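Local coordinates for protein enoyl-CoA hydratase/isomerase (Mycobacterium avium, PDB 3P5M) that probably catalyses the hydration or double-bond isomerisation of enoyl-CoA thioesters, at residues Tyr124-Thr130 / Met156-Lys162; Ala119-Phe125 / Ile163-Ala168; Met135-Ser141 / Glu224-Gln228; Arg131-Met135 / Leu231-Phe237. The contacts are given in a common frame with arbitrary orientation. Residue numbers count along the deposited sequence, not the author numbering.

Interaction 1 of 4, residues Tyr124-Thr130 / Met156-Lys162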
loop_
_atom_site.group_PDB
_atom_site.type_symbol
_atom_site.label_atom_id
_atom_site.label_comp_id
_atom_site.label_asym_id
_atom_site.label_seq_id
_atom_site.Cartn_x
_atom_site.Cartn_y
_atom_site.Cartn_z
ATOM N N TYR B 124 -5.781 -5.237 18.473
ATOM C CA TYR B 124 -6.159 -6.211 17.435
ATOM C C TYR B 124 -7.578 -6.747 17.605
ATOM O O TYR B 124 -8.183 -6.658 18.693
ATOM C CB TYR B 124 -5.172 -7.387 17.390
ATOM C CG TYR B 124 -5.121 -8.217 18.639
ATOM C CD1 TYR B 124 -5.908 -9.368 18.763
ATOM C CD2 TYR B 124 -4.285 -7.873 19.699
ATOM C CE1 TYR B 124 -5.848 -10.165 19.893
ATOM C CE2 TYR B 124 -4.211 -8.674 20.861
ATOM C CZ TYR B 124 -4.989 -9.806 20.933
ATOM O OH TYR B 124 -4.933 -10.591 22.031
ATOM N N PHE B 125 -8.070 -7.343 16.521
ATOM C CA PHE B 125 -9.467 -7.758 16.371
ATOM C C PHE B 125 -9.413 -9.207 15.947
ATOM O O PHE B 125 -8.651 -9.581 15.039
ATOM C CB PHE B 125 -10.141 -6.869 15.325
ATOM C CG PHE B 125 -10.114 -5.402 15.686
ATOM C CD1 PHE B 125 -11.200 -4.802 16.342
ATOM C CD2 PHE B 125 -8.999 -4.643 15.434
ATOM C CE1 PHE B 125 -11.160 -3.464 16.712
ATOM C CE2 PHE B 125 -8.936 -3.316 15.797
ATOM C CZ PHE B 125 -10.025 -2.710 16.434
ATOM N N GLN B 126 -10.176 -10.056 16.628
ATOM C CA GLN B 126 -10.007 -11.467 16.404
ATOM C C GLN B 126 -11.280 -12.230 16.767
ATOM O O GLN B 126 -11.841 -12.029 17.836
ATOM C CB GLN B 126 -8.860 -11.992 17.271
ATOM C CG GLN B 126 -8.541 -13.489 17.055
ATOM C CD GLN B 126 -7.605 -14.068 18.144
ATOM O OE1 GLN B 126 -7.519 -13.525 19.235
ATOM N NE2 GLN B 126 -6.910 -15.164 17.832
ATOM N N LEU B 127 -11.701 -13.106 15.864
ATOM C CA LEU B 127 -12.826 -14.022 16.129
ATOM C C LEU B 127 -12.218 -15.346 16.605
ATOM O O LEU B 127 -12.057 -16.303 15.831
ATOM C CB LEU B 127 -13.686 -14.197 14.876
ATOM C CG LEU B 127 -14.297 -12.931 14.265
ATOM C CD1 LEU B 127 -15.146 -13.252 13.007
ATOM C CD2 LEU B 127 -15.139 -12.165 15.293
ATOM N N ALA B 128 -11.821 -15.380 17.873
ATOM C CA ALA B 128 -11.166 -16.580 18.389
ATOM C C ALA B 128 -12.148 -17.704 18.721
ATOM O O ALA B 128 -11.730 -18.745 19.197
ATOM C CB ALA B 128 -10.282 -16.267 19.603
ATOM N N PHE B 129 -13.433 -17.525 18.450
ATOM C CA PHE B 129 -14.413 -18.496 18.922
ATOM C C PHE B 129 -14.089 -19.912 18.447
ATOM O O PHE B 129 -14.162 -20.856 19.235
ATOM C CB PHE B 129 -15.846 -18.154 18.466
ATOM C CG PHE B 129 -16.220 -16.689 18.534
ATOM C CD1 PHE B 129 -17.070 -16.228 19.551
ATOM C CD2 PHE B 129 -15.785 -15.781 17.549
ATOM C CE1 PHE B 129 -17.450 -14.906 19.611
ATOM C CE2 PHE B 129 -16.180 -14.445 17.589
ATOM C CZ PHE B 129 -17.028 -13.999 18.631
ATOM N N THR B 130 -13.733 -20.065 17.162
ATOM C CA THR B 130 -13.537 -21.401 16.585
ATOM C C THR B 130 -12.434 -22.187 17.243
ATOM O O THR B 130 -12.397 -23.416 17.105
ATOM C CB THR B 130 -13.334 -21.414 15.038
ATOM O OG1 THR B 130 -12.357 -20.449 14.655
ATOM C CG2 THR B 130 -14.632 -21.120 14.311
ATOM N N MET B 156 -11.395 -14.505 8.853
ATOM C CA MET B 156 -11.373 -14.183 10.280
ATOM C C MET B 156 -12.058 -15.279 11.101
ATOM O O MET B 156 -11.525 -15.723 12.109
ATOM C CB MET B 156 -12.067 -12.856 10.558
ATOM C CG MET B 156 -11.167 -11.673 10.241
ATOM S SD MET B 156 -11.938 -10.130 10.723
ATOM C CE MET B 156 -11.643 -10.188 12.484
ATOM N N ALA B 157 -13.223 -15.720 10.628
ATOM C CA ALA B 157 -14.048 -16.638 11.408
ATOM C C ALA B 157 -13.494 -18.050 11.345
ATOM O O ALA B 157 -13.435 -18.715 12.352
ATOM C CB ALA B 157 -15.516 -16.613 10.950
ATOM N N MET B 158 -13.073 -18.487 10.170
ATOM C CA MET B 158 -12.566 -19.839 10.014
ATOM C C MET B 158 -11.130 -20.075 10.494
ATOM O O MET B 158 -10.816 -21.196 10.925
ATOM C CB MET B 158 -12.765 -20.315 8.596
ATOM C CG MET B 158 -14.236 -20.617 8.383
ATOM S SD MET B 158 -14.672 -21.095 6.744
ATOM C CE MET B 158 -13.293 -22.087 6.265
ATOM N N THR B 159 -10.271 -19.059 10.452
ATOM C CA THR B 159 -8.862 -19.264 10.872
ATOM C C THR B 159 -8.556 -18.760 12.280
ATOM O O THR B 159 -7.494 -19.072 12.863
ATOM C CB THR B 159 -7.846 -18.592 9.902
ATOM O OG1 THR B 159 -7.938 -17.169 10.023
ATOM C CG2 THR B 159 -8.064 -19.007 8.505
ATOM N N ALA B 160 -9.467 -17.957 12.822
ATOM C CA ALA B 160 -9.273 -17.327 14.133
ATOM C C ALA B 160 -7.973 -16.453 14.247
ATOM O O ALA B 160 -7.427 -16.293 15.334
ATOM C CB ALA B 160 -9.349 -18.397 15.267
ATOM N N GLU B 161 -7.505 -15.883 13.133
ATOM C CA GLU B 161 -6.259 -15.091 13.141
ATOM C C GLU B 161 -6.510 -13.743 13.769
ATOM O O GLU B 161 -7.621 -13.199 13.657
ATOM C CB GLU B 161 -5.694 -14.899 11.710
ATOM C CG GLU B 161 -5.070 -16.160 11.145
ATOM C CD GLU B 161 -5.010 -16.200 9.602
ATOM O OE1 GLU B 161 -5.290 -15.188 8.931
ATOM O OE2 GLU B 161 -4.695 -17.270 9.070
ATOM N N LYS B 162 -5.481 -13.208 14.424
ATOM C CA LYS B 162 -5.503 -11.853 14.948
ATOM C C LYS B 162 -5.340 -10.898 13.773
ATOM O O LYS B 162 -4.455 -11.087 12.933
ATOM C CB LYS B 162 -4.343 -11.627 15.937
ATOM C CG LYS B 162 -4.537 -12.372 17.284
ATOM C CD LYS B 162 -3.331 -12.181 18.223
ATOM C CE LYS B 162 -3.407 -13.182 19.383
ATOM N NZ LYS B 162 -2.168 -13.126 20.200
HETATM O O HOH W 1 -10.220 -13.815 13.507
HETATM O O HOH W 2 -14.086 -17.769 14.930
#
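Lys-162 has an extended side chain, trans at chi2, chi3 and chi4, and it runs across the ring of Tyr-124. Lys-162 CD lies 3.9 Å from the centroid of the Tyr-124 ring, over the face, a CH-pi contact. The p rotamer of Tyr-124 brings the ring there. The ammonium end makes a salt bridge with Asp-181 of a neighbouring subunit. Gln-126 is trans at chi1 and chi2, so its amide reaches the end of helix 150-159, where NE2 donates to Ala-160 O (2.8 Å). Ala-160 has left the helix with positive phi. Leu-127 (m, t) sets CD1 4.0 Å from both Met-156 CB and Ala-157 CB. Thr-130, in the p rotamer, donates from OG1 to Ala-157 O (3.1 Å). Two waters fill gaps between the backbones. One links Leu-127 N with Met-156 O and Glu-161 O. The other links Leu-127 O and Thr-130 N with Ala-157 O. This is a strand exit packed on a helix C-terminus, beside the small second sheet of the crotonase fold.

Interaction 2 of 4, residues Ala119-Phe125 / Ile163-Ala168; sequences AAPASYF and ISAATA
Ala-165, Phe-125 and Ile-163 carry most of this contact. Strands 124-126 and 163-164 run antiparallel. Phe-125 and Ile-163 form the hydrogen-bonded pair, with CA atoms 5.1 Å apart: Phe-125 N donates to Ile-163 O (2.9 Å) and Ile-163 N to Phe-125 O (2.8 Å). Their side chains leave on the same face, both with chi1 in m. Tyr-124 and Ser-164 are the adjacent non-hydrogen-bonded pair, CA to CA 4.5 Å, on the opposite face. Ala-165 begins helix 165-171 after the N-cap Ser-164. Ala-165 N donates to Ser-123 O (3.0 Å), and Ala-165 CB sits 3.9 Å from Ala-119 CB and 3.3 Å from Ala-120 O. In the type I turn from Ala-120 to Ser-123, Ser-123 N (2.8 Å) and Ser-123 OG (2.5 Å) both donate to Ala-120 O, the first closing the turn. One turn on, Ala-168 CB lies 3.9 Å from Phe-125 CD2. The motif is a short antiparallel strand, outermost in its small sheet within this chain, running directly into a helix of the crotonase fold.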
loop_
_atom_site.group_PDB
_atom_site.type_symbol
_atom_site.label_atom_id
_atom_site.label_comp_id
_atom_site.label_asym_id
_atom_site.label_seq_id
_atom_site.Cartn_x
_atom_site.Cartn_y
_atom_site.Cartn_z
ATOM N N ALA B 119 -8.391 2.953 17.256
ATOM C CA ALA B 119 -7.626 1.782 17.648
ATOM C C ALA B 119 -6.189 2.174 17.975
ATOM O O ALA B 119 -5.549 2.905 17.206
ATOM C CB ALA B 119 -7.662 0.710 16.515
ATOM N N ALA B 120 -5.710 1.696 19.131
ATOM C CA ALA B 120 -4.310 1.850 19.539
ATOM C C ALA B 120 -3.446 0.974 18.650
ATOM O O ALA B 120 -3.936 -0.094 18.178
ATOM C CB ALA B 120 -4.162 1.447 21.024
ATOM N N PRO B 121 -2.173 1.370 18.435
ATOM C CA PRO B 121 -1.235 0.664 17.507
ATOM C C PRO B 121 -1.062 -0.819 17.784
ATOM O O PRO B 121 -1.027 -1.640 16.828
ATOM C CB PRO B 121 0.118 1.390 17.683
ATOM C CG PRO B 121 -0.144 2.580 18.533
ATOM C CD PRO B 121 -1.601 2.636 18.952
ATOM N N ALA B 122 -0.986 -1.174 19.061
ATOM C CA ALA B 122 -0.833 -2.583 19.438
ATOM C C ALA B 122 -2.186 -3.297 19.602
ATOM O O ALA B 122 -2.242 -4.449 20.084
ATOM C CB ALA B 122 0.019 -2.692 20.724
ATOM N N SER B 123 -3.276 -2.642 19.207
ATOM C CA SER B 123 -4.613 -3.279 19.372
ATOM C C SER B 123 -4.859 -4.295 18.252
ATOM O O SER B 123 -4.122 -4.301 17.272
ATOM C CB SER B 123 -5.747 -2.273 19.542
ATOM O OG SER B 123 -6.024 -1.536 18.363
ATOM N N TYR B 124 -5.781 -5.237 18.473
ATOM C CA TYR B 124 -6.159 -6.211 17.435
ATOM C C TYR B 124 -7.578 -6.747 17.605
ATOM O O TYR B 124 -8.183 -6.658 18.693
ATOM C CB TYR B 124 -5.172 -7.387 17.390
ATOM C CG TYR B 124 -5.121 -8.217 18.639
ATOM C CD1 TYR B 124 -5.908 -9.368 18.763
ATOM C CD2 TYR B 124 -4.285 -7.873 19.699
ATOM C CE1 TYR B 124 -5.848 -10.165 19.893
ATOM C CE2 TYR B 124 -4.211 -8.674 20.861
ATOM C CZ TYR B 124 -4.989 -9.806 20.933
ATOM O OH TYR B 124 -4.933 -10.591 22.031
ATOM N N PHE B 125 -8.070 -7.343 16.521
ATOM C CA PHE B 125 -9.467 -7.758 16.371
ATOM C C PHE B 125 -9.413 -9.207 15.947
ATOM O O PHE B 125 -8.651 -9.581 15.039
ATOM C CB PHE B 125 -10.141 -6.869 15.325
ATOM C CG PHE B 125 -10.114 -5.402 15.686
ATOM C CD1 PHE B 125 -11.200 -4.802 16.342
ATOM C CD2 PHE B 125 -8.999 -4.643 15.434
ATOM C CE1 PHE B 125 -11.160 -3.464 16.712
ATOM C CE2 PHE B 125 -8.936 -3.316 15.797
ATOM C CZ PHE B 125 -10.025 -2.710 16.434
ATOM N N ILE B 163 -6.197 -9.874 13.716
ATOM C CA ILE B 163 -6.031 -8.808 12.734
ATOM C C ILE B 163 -5.521 -7.561 13.433
ATOM O O ILE B 163 -6.207 -7.007 14.301
ATOM C CB ILE B 163 -7.376 -8.486 12.043
ATOM C CG1 ILE B 163 -8.077 -9.796 11.575
ATOM C CG2 ILE B 163 -7.159 -7.444 10.935
ATOM C CD1 ILE B 163 -7.205 -10.707 10.596
ATOM N N SER B 164 -4.350 -7.087 13.023
ATOM C CA SER B 164 -3.711 -5.933 13.650
ATOM C C SER B 164 -4.558 -4.692 13.476
ATOM O O SER B 164 -5.387 -4.614 12.553
ATOM C CB SER B 164 -2.343 -5.674 13.014
ATOM O OG SER B 164 -2.505 -5.179 11.687
ATOM N N ALA B 165 -4.376 -3.726 14.362
ATOM C CA ALA B 165 -5.052 -2.439 14.158
ATOM C C ALA B 165 -4.762 -1.880 12.765
ATOM O O ALA B 165 -5.667 -1.438 12.112
ATOM C CB ALA B 165 -4.654 -1.435 15.209
ATOM N N ALA B 166 -3.513 -1.928 12.327
ATOM C CA ALA B 166 -3.094 -1.393 11.016
ATOM C C ALA B 166 -3.846 -2.077 9.854
ATOM O O ALA B 166 -4.351 -1.409 8.978
ATOM C CB ALA B 166 -1.580 -1.593 10.822
ATOM N N THR B 167 -3.897 -3.413 9.874
ATOM C CA THR B 167 -4.605 -4.205 8.870
ATOM C C THR B 167 -6.113 -3.930 8.888
ATOM O O THR B 167 -6.696 -3.728 7.829
ATOM C CB THR B 167 -4.339 -5.688 9.093
ATOM O OG1 THR B 167 -2.938 -5.893 9.039
ATOM C CG2 THR B 167 -5.036 -6.577 8.039
ATOM N N ALA B 168 -6.714 -3.879 10.094
ATOM C CA ALA B 168 -8.122 -3.545 10.246
ATOM C C ALA B 168 -8.410 -2.205 9.609
ATOM O O ALA B 168 -9.388 -2.072 8.878
ATOM C CB ALA B 168 -8.564 -3.535 11.719
HETATM O O HOH W 3 -1.106 -1.273 14.138
#

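Interaction 3 of 4, residues Met135-Ser141 / Glu224-Gln228; sequences MPDGGAS and EAEGQ
Glu-224 extends its side chain (m, t) from helix 217-231 over the turn that starts helix 140-143. The turn is type I' from Asp-137 to Ala-140, with Ala-140 N bonded to Asp-137 O (3.1 Å). Gly-138 and Gly-139 at its corners both have positive phi. At Gly-139 a CB would also run into the carbonyl O of Gly-138. Glu-224 OE1 accepts from N of the N-cap residue Gly-139 (2.7 Å). Glu-224 OE2 accepts from Ser-141 N (2.8 Å) and Ser-141 OG (2.5 Å). A glutamate of helix 217-231 so takes peptide NH groups at the N-terminus of helix 140-143, joining the C-terminal helical part of the crotonase fold to the loop after strand 124-126. One turn along, both ends of the Gln-228 amide meet the Met-135 backbone: Met-135 N donates to Gln-228 OE1 (3.0 Å) and Gln-228 NE2 to Met-135 O (2.9 Å). Nearest CA pairs are Met-135 with Gln-228 (6.4 Å) and Asp-137 with Glu-224 (5.8 Å). The Met-135 side chain (p, t, m) lies on the helix, with SD 3.7 Å from Gly-227 CA. A CB on Gly-227 would clash with this sulphur. Thr-205 of another neighbouring subunit packs on Met-135 and Pro-136. The buried carboxylate is met by two peptide NH groups, a hydroxyl and a water; across this contact it is stabilised by hydrogen bonds, with no basic side chain among its partners.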
loop_
_atom_site.group_PDB
_atom_site.type_symbol
_atom_site.label_atom_id
_atom_site.label_comp_id
_atom_site.label_asym_id
_atom_site.label_seq_id
_atom_site.Cartn_x
_atom_site.Cartn_y
_atom_site.Cartn_z
ATOM N N MET B 135 -18.845 -20.395 17.377
ATOM C CA MET B 135 -19.010 -19.576 16.183
ATOM C C MET B 135 -19.126 -18.106 16.604
ATOM O O MET B 135 -19.264 -17.825 17.811
ATOM C CB MET B 135 -20.288 -19.999 15.445
ATOM C CG MET B 135 -21.549 -19.469 16.128
ATOM S SD MET B 135 -23.056 -19.935 15.289
ATOM C CE MET B 135 -22.925 -18.983 13.800
ATOM N N PRO B 136 -19.055 -17.161 15.627
ATOM C CA PRO B 136 -19.111 -15.732 15.970
ATOM C C PRO B 136 -20.462 -15.408 16.603
ATOM O O PRO B 136 -21.432 -16.118 16.345
ATOM C CB PRO B 136 -18.942 -15.041 14.618
ATOM C CG PRO B 136 -18.058 -16.012 13.836
ATOM C CD PRO B 136 -18.591 -17.371 14.235
ATOM N N ASP B 137 -20.500 -14.380 17.454
ATOM C CA ASP B 137 -21.756 -13.921 18.091
ATOM C C ASP B 137 -21.887 -12.385 18.099
ATOM O O ASP B 137 -21.045 -11.668 17.525
ATOM C CB ASP B 137 -21.850 -14.440 19.524
ATOM C CG ASP B 137 -20.742 -13.910 20.404
ATOM O OD1 ASP B 137 -20.033 -12.938 20.019
ATOM O OD2 ASP B 137 -20.569 -14.468 21.494
ATOM N N GLY B 138 -22.935 -11.885 18.761
ATOM C CA GLY B 138 -23.189 -10.453 18.819
ATOM C C GLY B 138 -23.809 -9.935 17.545
ATOM O O GLY B 138 -24.279 -8.806 17.514
ATOM N N GLY B 139 -23.833 -10.758 16.501
ATOM C CA GLY B 139 -24.188 -10.322 15.166
ATOM C C GLY B 139 -22.929 -9.905 14.382
ATOM O O GLY B 139 -23.042 -9.253 13.350
ATOM N N ALA B 140 -21.738 -10.289 14.855
ATOM C CA ALA B 140 -20.502 -10.164 14.055
ATOM C C ALA B 140 -20.662 -10.631 12.582
ATOM O O ALA B 140 -20.091 -10.025 11.652
ATOM C CB ALA B 140 -19.328 -10.929 14.727
ATOM N N SER B 141 -21.448 -11.690 12.355
ATOM C CA SER B 141 -21.520 -12.262 10.988
ATOM C C SER B 141 -22.205 -11.303 10.019
ATOM O O SER B 141 -21.934 -11.338 8.836
ATOM C CB SER B 141 -22.231 -13.619 10.957
ATOM O OG SER B 141 -21.700 -14.487 11.947
ATOM N N GLU B 224 -27.053 -17.004 14.848
ATOM C CA GLU B 224 -25.870 -17.184 15.702
ATOM C C GLU B 224 -26.261 -17.737 17.068
ATOM O O GLU B 224 -25.553 -18.566 17.607
ATOM C CB GLU B 224 -25.093 -15.854 15.905
ATOM C CG GLU B 224 -24.394 -15.302 14.623
ATOM C CD GLU B 224 -23.666 -13.960 14.862
ATOM O OE1 GLU B 224 -23.857 -13.349 15.938
ATOM O OE2 GLU B 224 -22.932 -13.515 13.946
ATOM N N ALA B 225 -27.368 -17.232 17.631
ATOM C CA ALA B 225 -27.883 -17.698 18.917
ATOM C C ALA B 225 -28.321 -19.163 18.839
ATOM O O ALA B 225 -28.016 -19.947 19.736
ATOM C CB ALA B 225 -29.043 -16.804 19.383
ATOM N N GLU B 226 -29.011 -19.554 17.767
ATOM C CA GLU B 226 -29.345 -20.996 17.598
ATOM C C GLU B 226 -28.101 -21.877 17.420
ATOM O O GLU B 226 -28.021 -22.981 17.981
ATOM C CB GLU B 226 -30.289 -21.226 16.407
ATOM C CG GLU B 226 -30.726 -22.652 16.312
ATOM C CD GLU B 226 -31.661 -22.921 15.168
ATOM O OE1 GLU B 226 -32.299 -21.978 14.666
ATOM O OE2 GLU B 226 -31.758 -24.098 14.770
ATOM N N GLY B 227 -27.163 -21.400 16.588
ATOM C CA GLY B 227 -25.919 -22.095 16.351
ATOM C C GLY B 227 -25.082 -22.279 17.609
ATOM O O GLY B 227 -24.588 -23.381 17.868
ATOM N N GLN B 228 -24.933 -21.221 18.406
ATOM C CA GLN B 228 -24.153 -21.343 19.640
ATOM C C GLN B 228 -24.780 -22.353 20.601
ATOM O O GLN B 228 -24.078 -23.138 21.204
ATOM C CB GLN B 228 -23.950 -19.983 20.342
ATOM C CG GLN B 228 -22.641 -19.919 21.117
ATOM C CD GLN B 228 -21.454 -19.716 20.146
ATOM O OE1 GLN B 228 -21.112 -20.612 19.365
ATOM N NE2 GLN B 228 -20.885 -18.506 20.146
HETATM O O HOH W 4 -23.221 -17.454 18.333
HETATM O O HOH W 5 -23.259 -16.567 21.817
HETATM O O HOH W 6 -25.336 -13.670 18.404
#

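Interaction 4 of 4, residues Arg131-Met135 / Leu231-Phe237; sequences RVGLM and LVETADF
Val-132 starts the contact through its carbonyl. Val-132 O lies 3.5 Å from Phe-237 CA in a CA-H...O contact, and also 3.5 Å from Phe-237 CD1, at the edge of the ring. Gly-133 follows with positive phi (87/19). Its CA is 4.8 Å from that of Phe-237, and an ideal CB here would point at the helix start, 3.3 Å from Asp-236 O. Gly-133 O is bridged by a water to Thr-234 OG1, at 2.9 Å from the water to each of these two atoms. Leu-134 (m, t) is the apolar centre. Leu-134 CD2 lies 3.5 Å from Phe-237 CD1 and 3.9 Å from each of Leu-231 CB and Val-232 CG1. Met-135 ends the segment with its CB 3.7 Å from Leu-231 CD1. No direct hydrogen bond crosses between 131-135 and 231-237. The second segment is held by its own bonds. A type I turn runs from Leu-231 to Thr-234, with Thr-234 N donating to Leu-231 O (3.1 Å). Thr-234 OG1 also donates to Leu-231 O (2.5 Å) and accepts from Phe-237 N (3.2 Å). Leu-200 and Ala-201 of the neighbouring subunit met in interaction 3 pack on Thr-234 and Leu-231. The motif is a tight turn between helices 217-231 and 235-245, N-capped by Thr-234, in the C-terminal helical part of the crotonase fold.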
loop_
_atom_site.group_PDB
_atom_site.type_symbol
_atom_site.label_atom_id
_atom_site.label_comp_id
_atom_site.label_asym_id
_atom_site.label_seq_id
_atom_site.Cartn_x
_atom_site.Cartn_y
_atom_site.Cartn_z
ATOM N N ARG B 131 -11.543 -21.523 17.982
ATOM C CA ARG B 131 -10.449 -22.264 18.647
ATOM C C ARG B 131 -10.951 -23.100 19.832
ATOM O O ARG B 131 -10.235 -23.968 20.345
ATOM C CB ARG B 131 -9.257 -21.348 19.022
ATOM N N VAL B 132 -12.179 -22.839 20.267
ATOM C CA VAL B 132 -12.852 -23.714 21.238
ATOM C C VAL B 132 -14.069 -24.394 20.628
ATOM O O VAL B 132 -14.837 -25.019 21.350
ATOM C CB VAL B 132 -13.229 -23.006 22.600
ATOM C CG1 VAL B 132 -11.976 -22.471 23.288
ATOM C CG2 VAL B 132 -14.224 -21.875 22.404
ATOM N N GLY B 133 -14.255 -24.241 19.312
ATOM C CA GLY B 133 -15.329 -24.925 18.594
ATOM C C GLY B 133 -16.661 -24.197 18.582
ATOM O O GLY B 133 -17.705 -24.811 18.328
ATOM N N LEU B 134 -16.618 -22.893 18.850
ATOM C CA LEU B 134 -17.805 -22.044 18.836
ATOM C C LEU B 134 -17.748 -21.093 17.634
ATOM O O LEU B 134 -16.728 -20.998 16.970
ATOM C CB LEU B 134 -17.916 -21.252 20.138
ATOM C CG LEU B 134 -18.061 -22.066 21.427
ATOM C CD1 LEU B 134 -18.318 -21.143 22.621
ATOM C CD2 LEU B 134 -19.208 -23.103 21.301
ATOM N N MET B 135 -18.845 -20.395 17.377
ATOM C CA MET B 135 -19.010 -19.576 16.183
ATOM C C MET B 135 -19.126 -18.106 16.604
ATOM O O MET B 135 -19.264 -17.825 17.811
ATOM C CB MET B 135 -20.288 -19.999 15.445
ATOM C CG MET B 135 -21.549 -19.469 16.128
ATOM S SD MET B 135 -23.056 -19.935 15.289
ATOM C CE MET B 135 -22.925 -18.983 13.800
ATOM N N LEU B 231 -23.845 -25.641 19.297
ATOM C CA LEU B 231 -22.389 -25.875 19.348
ATOM C C LEU B 231 -21.866 -26.228 20.734
ATOM O O LEU B 231 -20.980 -27.062 20.848
ATOM C CB LEU B 231 -21.591 -24.717 18.727
ATOM C CG LEU B 231 -21.683 -24.597 17.206
ATOM C CD1 LEU B 231 -20.829 -23.385 16.751
ATOM C CD2 LEU B 231 -21.252 -25.857 16.503
ATOM N N VAL B 232 -22.447 -25.658 21.787
ATOM C CA VAL B 232 -22.037 -26.037 23.165
ATOM C C VAL B 232 -22.343 -27.527 23.540
ATOM O O VAL B 232 -21.714 -28.085 24.453
ATOM C CB VAL B 232 -22.509 -25.014 24.277
ATOM C CG1 VAL B 232 -22.002 -23.600 23.973
ATOM C CG2 VAL B 232 -24.042 -24.984 24.449
ATOM N N GLU B 233 -23.295 -28.156 22.846
ATOM C CA GLU B 233 -23.586 -29.574 23.051
ATOM C C GLU B 233 -22.620 -30.528 22.342
ATOM O O GLU B 233 -22.724 -31.741 22.534
ATOM C CB GLU B 233 -25.008 -29.922 22.568
ATOM C CG GLU B 233 -26.179 -29.130 23.152
ATOM C CD GLU B 233 -26.397 -29.395 24.632
ATOM O OE1 GLU B 233 -26.377 -30.589 25.033
ATOM O OE2 GLU B 233 -26.587 -28.414 25.395
ATOM N N THR B 234 -21.717 -29.996 21.505
ATOM C CA THR B 234 -20.901 -30.821 20.600
ATOM C C THR B 234 -19.664 -31.414 21.315
ATOM O O THR B 234 -19.200 -30.852 22.314
ATOM C CB THR B 234 -20.447 -30.006 19.330
ATOM O OG1 THR B 234 -19.613 -28.868 19.698
ATOM C CG2 THR B 234 -21.669 -29.540 18.547
ATOM N N ALA B 235 -19.137 -32.527 20.790
ATOM C CA ALA B 235 -17.877 -33.090 21.313
ATOM C C ALA B 235 -16.745 -32.105 21.103
ATOM O O ALA B 235 -15.838 -31.987 21.957
ATOM C CB ALA B 235 -17.526 -34.452 20.647
ATOM N N ASP B 236 -16.801 -31.379 19.981
ATOM C CA ASP B 236 -15.759 -30.400 19.678
ATOM C C ASP B 236 -15.639 -29.274 20.676
ATOM O O ASP B 236 -14.538 -28.881 21.021
ATOM C CB ASP B 236 -15.884 -29.875 18.260
ATOM C CG ASP B 236 -15.288 -30.818 17.264
ATOM O OD1 ASP B 236 -14.725 -31.848 17.687
ATOM O OD2 ASP B 236 -15.349 -30.537 16.051
ATOM N N PHE B 237 -16.762 -28.770 21.165
ATOM C CA PHE B 237 -16.723 -27.793 22.230
ATOM C C PHE B 237 -16.150 -28.365 23.545
ATOM O O PHE B 237 -15.261 -27.767 24.159
ATOM C CB PHE B 237 -18.116 -27.206 22.479
ATOM C CG PHE B 237 -18.163 -26.270 23.644
ATOM C CD1 PHE B 237 -17.442 -25.088 23.622
ATOM C CD2 PHE B 237 -18.898 -26.588 24.777
ATOM C CE1 PHE B 237 -17.482 -24.216 24.703
ATOM C CE2 PHE B 237 -18.933 -25.727 25.848
ATOM C CZ PHE B 237 -18.228 -24.528 25.804
HETATM O O HOH W 7 -18.273 -27.571 17.475
#

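From the N terminus, the chain first enters interaction 2, whose loop runs from 119-125 to 163-168. Interaction 1 is nested inside it, and the two share Tyr-124 and Phe-125. Together they tie strand 124-126 to helix 150-159 and strand 163-164. Residues 131-141, a loop leading into helix 140-143, then start two longer closures. Interaction 4 closes at 231-237, with interaction 3 nested inside it at 224-228; they share Met-135. Both of these cross interactions 1 and 2, so the C-terminal helices come back onto the loop after strand 124-126. Phe-129 of interaction 1 packs on Met-135, Pro-136 and Asp-137. Interactions 1, 3 and 4 all touch the same neighbouring subunit.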